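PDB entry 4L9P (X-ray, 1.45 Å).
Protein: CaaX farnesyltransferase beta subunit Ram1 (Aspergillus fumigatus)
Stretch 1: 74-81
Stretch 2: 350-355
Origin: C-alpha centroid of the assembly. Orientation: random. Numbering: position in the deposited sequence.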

ATOM      1  N   ALA B  74       7.911  21.576  21.174  1.00 12.84           N
ATOM      2  CA  ALA B  74       9.261  21.066  21.032  1.00 13.58           C
ATOM      3  C   ALA B  74       9.343  19.728  20.275  1.00 12.33           C
ATOM      4  O   ALA B  74      10.352  19.461  19.612  1.00 12.77           O
ATOM      5  N   LEU B  75       8.301  18.916  20.385  1.00 11.47           N
ATOM      6  CA  LEU B  75       8.308  17.587  19.742  1.00 10.84           C
ATOM      7  C   LEU B  75       8.557  17.733  18.233  1.00  9.92           C
ATOM      8  O   LEU B  75       9.104  16.817  17.599  1.00  9.76           O
ATOM      9  N   PHE B  76       8.129  18.850  17.647  1.00  9.53           N
ATOM     10  CA  PHE B  76       8.277  19.052  16.200  1.00  9.31           C
ATOM     11  C   PHE B  76       9.448  19.946  15.824  1.00 10.54           C
ATOM     12  O   PHE B  76       9.585  20.340  14.662  1.00 12.02           O
ATOM     13  N   ARG B  77      10.298  20.249  16.793  1.00 11.81           N
ATOM     14  CA  ARG B  77      11.403  21.176  16.567  1.00 14.29           C
ATOM     15  C   ARG B  77      12.770  20.596  16.843  1.00 14.12           C
ATOM     16  O   ARG B  77      13.755  21.313  16.712  1.00 15.99           O
ATOM     17  N   GLU B  78      12.849  19.324  17.239  1.00 13.35           N
ATOM     18  CA  GLU B  78      14.122  18.708  17.647  1.00 13.39           C
ATOM     19  C   GLU B  78      14.087  17.238  17.192  1.00 12.56           C
ATOM     20  O   GLU B  78      13.020  16.625  17.082  1.00 11.00           O
ATOM     21  N   PRO B  79      15.260  16.673  16.886  1.00 13.54           N
ATOM     22  CA  PRO B  79      15.311  15.230  16.637  1.00 14.06           C
ATOM     23  C   PRO B  79      14.925  14.423  17.902  1.00 13.73           C
ATOM     24  O   PRO B  79      14.868  14.980  19.009  1.00 14.44           O
ATOM     25  N   PRO B  80      14.691  13.096  17.749  1.00 13.65           N
ATOM     26  CA  PRO B  80      14.334  12.265  18.911  1.00 14.91           C
ATOM     27  C   PRO B  80      15.430  12.264  19.977  1.00 16.58           C
ATOM     28  O   PRO B  80      16.580  12.529  19.655  1.00 17.10           O
ATOM     29  N   LEU B  81      15.071  11.975  21.222  1.00 16.77           N
ATOM     30  CA  LEU B  81      16.030  11.994  22.312  1.00 17.85           C
ATOM     31  C   LEU B  81      17.081  10.912  22.216  1.00 18.34           C
ATOM     32  O   LEU B  81      18.240  11.126  22.582  1.00 19.49           O
ATOM     33  N   TYR B 350       6.341   9.252  12.740  1.00  4.49           N
ATOM     34  CA  TYR B 350       7.630   9.700  13.354  1.00  4.58           C
ATOM     35  C   TYR B 350       7.507  11.131  13.897  1.00  6.30           C
ATOM     36  O   TYR B 350       6.697  11.910  13.407  1.00  7.69           O
ATOM     37  N   ALA B 351       8.363  11.445  14.849  1.00  6.31           N
ATOM     38  CA  ALA B 351       8.584  12.865  15.261  1.00  6.92           C
ATOM     39  C   ALA B 351      10.065  13.087  15.110  1.00  7.16           C
ATOM     40  O   ALA B 351      10.833  12.178  15.381  1.00  7.51           O
ATOM     41  N   PRO B 352      10.500  14.281  14.655  1.00  6.20           N
ATOM     42  CA  PRO B 352       9.662  15.481  14.546  1.00  6.53           C
ATOM     43  C   PRO B 352       8.885  15.603  13.236  1.00  6.27           C
ATOM     44  O   PRO B 352       8.047  16.500  13.113  1.00  6.65           O
ATOM     45  N   GLU B 353       9.144  14.757  12.211  1.00  6.15           N
ATOM     46  CA  GLU B 353       8.492  15.001  10.923  1.00  6.07           C
ATOM     47  C   GLU B 353       6.977  15.059  11.014  1.00  6.33           C
ATOM     48  O   GLU B 353       6.365  15.902  10.342  1.00  7.21           O
ATOM     49  N   GLY B 354       6.362  14.157  11.787  1.00  6.07           N
ATOM     50  CA  GLY B 354       4.918  14.106  11.980  1.00  5.33           C
ATOM     51  C   GLY B 354       4.199  13.224  10.977  1.00  4.57           C
ATOM     52  O   GLY B 354       3.058  12.866  11.263  1.00  5.22           O
ATOM     53  N   GLY B 355       4.795  12.951   9.808  1.00  4.79           N
ATOM     54  CA  GLY B 355       4.146  12.081   8.835  1.00  4.47           C
ATOM     55  C   GLY B 355       4.374  10.599   9.068  1.00  3.57           C
ATOM     56  O   GLY B 355       4.902  10.170  10.112  1.00  4.10           O
TER

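Residues 350-355 of the Ram1 beta subunit form an irregular loop that lies against residues 74-81, and the two segments bury 301 Å² between them without a single hydrogen bond across the contact. Tyr-350 takes no part in the packing: its CA-to-CB bond is sideways and the end of its side chain (chi1 m) leads away from the other stretch, while its backbone closes the loop on itself, Tyr-350 O accepting from Gly-354 N at 2.8 Å and Tyr-350 N donating to Gly-355 O at 3.1 Å.

Ala-351 is the residue that points directly in. Its methyl group meets Leu-75, whose t,p rotamer brings CD1 to 3.6 Å from Ala-351 CB although the CA-to-CB bond of Leu-75 is directed sideways. The carbonyl of Ala-351 lies beside the ring of Pro-80, with Pro-80 CG 3.4 Å from Ala-351 O.

Pro-352, which follows a cis peptide bond, contributes the largest covered area, 96 Å². The CA-to-CB bond of Pro-352 is directed sideways, and its C-gamma-endo ring runs along the backbone of the first stretch: Pro-352 CG is 3.3 Å from Glu-78 O, and Pro-352 CD packs 3.9 Å from Pro-80 CD. At Pro-352 CA, a CA-H...O contact reaches Leu-75 O at 3.4 Å, with an angle of 122° at the hydrogen. The carbonyl oxygen of Pro-352 approaches the edge of the Phe-76 ring, 3.3 Å from CD1; Phe-76 adopts an m rotamer (chi1 -57°).

Glu-353 (chi1 m) makes no contact with the first stretch, and its OE2 is hydrogen-bonded elsewhere in the structure. Gly-354 returns to the Phe-76 ring edge, its CA 4.3 Å from Phe-76 CE1. An ideal CB here would point toward that ring at 3.7 Å from CE1, but the backbone angles (90/-22) call for glycine by themselves, since the CB would jam against Glu-353 O. Gly-355 lies beyond the contact.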

ATOM      1  CB  ALA B  74       9.890  20.910  22.407  1.00 15.59           C
ATOM      2  CB  LEU B  75       6.917  16.935  19.971  1.00 10.64           C
ATOM      3  CG  LEU B  75       6.692  15.550  19.364  1.00  9.28           C
ATOM      4  CD1 LEU B  75       7.672  14.551  20.016  1.00 10.59           C
ATOM      5  CD2 LEU B  75       5.204  15.121  19.617  1.00  8.90           C
ATOM      6  CB  PHE B  76       6.963  19.629  15.651  1.00  9.73           C
ATOM      7  CG  PHE B  76       5.811  18.756  15.947  1.00  8.96           C
ATOM      8  CD1 PHE B  76       5.671  17.562  15.200  1.00  9.20           C
ATOM      9  CD2 PHE B  76       4.874  19.054  16.932  1.00 10.61           C
ATOM     10  CE1 PHE B  76       4.611  16.686  15.459  1.00 10.10           C
ATOM     11  CE2 PHE B  76       3.798  18.193  17.176  1.00 10.59           C
ATOM     12  CZ  PHE B  76       3.655  17.021  16.462  1.00 10.35           C
ATOM     13  CB  ARG B  77      11.227  22.428  17.453  1.00 18.55           C
ATOM     14  CG  ARG B  77       9.902  23.086  17.265  1.00 21.84           C
ATOM     15  CD  ARG B  77       9.747  24.482  17.980  1.00 26.74           C
ATOM     16  NE  ARG B  77      10.693  24.545  19.085  1.00 32.87           N
ATOM     17  CZ  ARG B  77      10.405  24.544  20.381  1.00 36.29           C
ATOM     18  NH1 ARG B  77       9.159  24.610  20.820  1.00 37.07           N
ATOM     19  NH2 ARG B  77      11.404  24.535  21.250  1.00 37.75           N
ATOM     20  CB  GLU B  78      14.290  18.718  19.174  1.00 17.87           C
ATOM     21  CG  GLU B  78      13.833  19.987  19.820  1.00 25.26           C
ATOM     22  CD  GLU B  78      14.008  19.929  21.320  1.00 31.33           C
ATOM     23  OE1 GLU B  78      14.319  18.831  21.842  1.00 34.30           O
ATOM     24  OE2 GLU B  78      13.851  20.969  21.966  1.00 34.17           O
ATOM     25  CB  PRO B  79      16.770  14.998  16.242  1.00 15.44           C
ATOM     26  CG  PRO B  79      17.347  16.378  15.954  1.00 16.94           C
ATOM     27  CD  PRO B  79      16.606  17.293  16.867  1.00 15.65           C
ATOM     28  CB  PRO B  80      14.146  10.869  18.301  1.00 15.08           C
ATOM     29  CG  PRO B  80      13.764  11.147  16.801  1.00 15.31           C
ATOM     30  CD  PRO B  80      14.586  12.379  16.448  1.00 14.62           C
ATOM     31  CB  LEU B  81      15.298  11.770  23.632  1.00 20.83           C
ATOM     32  CG  LEU B  81      14.523  12.963  24.182  1.00 24.40           C
ATOM     33  CD1 LEU B  81      13.973  12.598  25.574  1.00 26.71           C
ATOM     34  CD2 LEU B  81      15.389  14.195  24.347  1.00 25.67           C
ATOM     35  CB  TYR B 350       8.733   9.733  12.269  1.00  4.58           C
ATOM     36  CG  TYR B 350       9.079   8.385  11.642  1.00  4.51           C
ATOM     37  CD1 TYR B 350       8.580   7.170  12.113  1.00  4.36           C
ATOM     38  CD2 TYR B 350       9.981   8.399  10.617  1.00  4.65           C
ATOM     39  CE1 TYR B 350       8.982   5.939  11.478  1.00  4.83           C
ATOM     40  CE2 TYR B 350      10.366   7.187   9.976  1.00  4.55           C
ATOM     41  CZ  TYR B 350       9.839   6.011  10.415  1.00  5.06           C
ATOM     42  OH  TYR B 350      10.190   4.791   9.835  1.00  6.76           O
ATOM     43  CB  ALA B 351       8.149  13.094  16.715  1.00  7.21           C
ATOM     44  CB  PRO B 352      10.719  16.656  14.631  1.00  7.57           C
ATOM     45  CG  PRO B 352      11.949  15.987  14.000  1.00  7.01           C
ATOM     46  CD  PRO B 352      11.942  14.568  14.551  1.00  7.86           C
ATOM     47  CB  GLU B 353       8.834  13.843   9.924  1.00  6.33           C
ATOM     48  CG  GLU B 353      10.322  13.641   9.670  1.00  7.02           C
ATOM     49  CD  GLU B 353      10.911  12.539  10.540  1.00  7.06           C
ATOM     50  OE1 GLU B 353      10.909  12.658  11.783  1.00  7.89           O
ATOM     51  OE2 GLU B 353      11.398  11.543   9.963  1.00  7.41           O
TER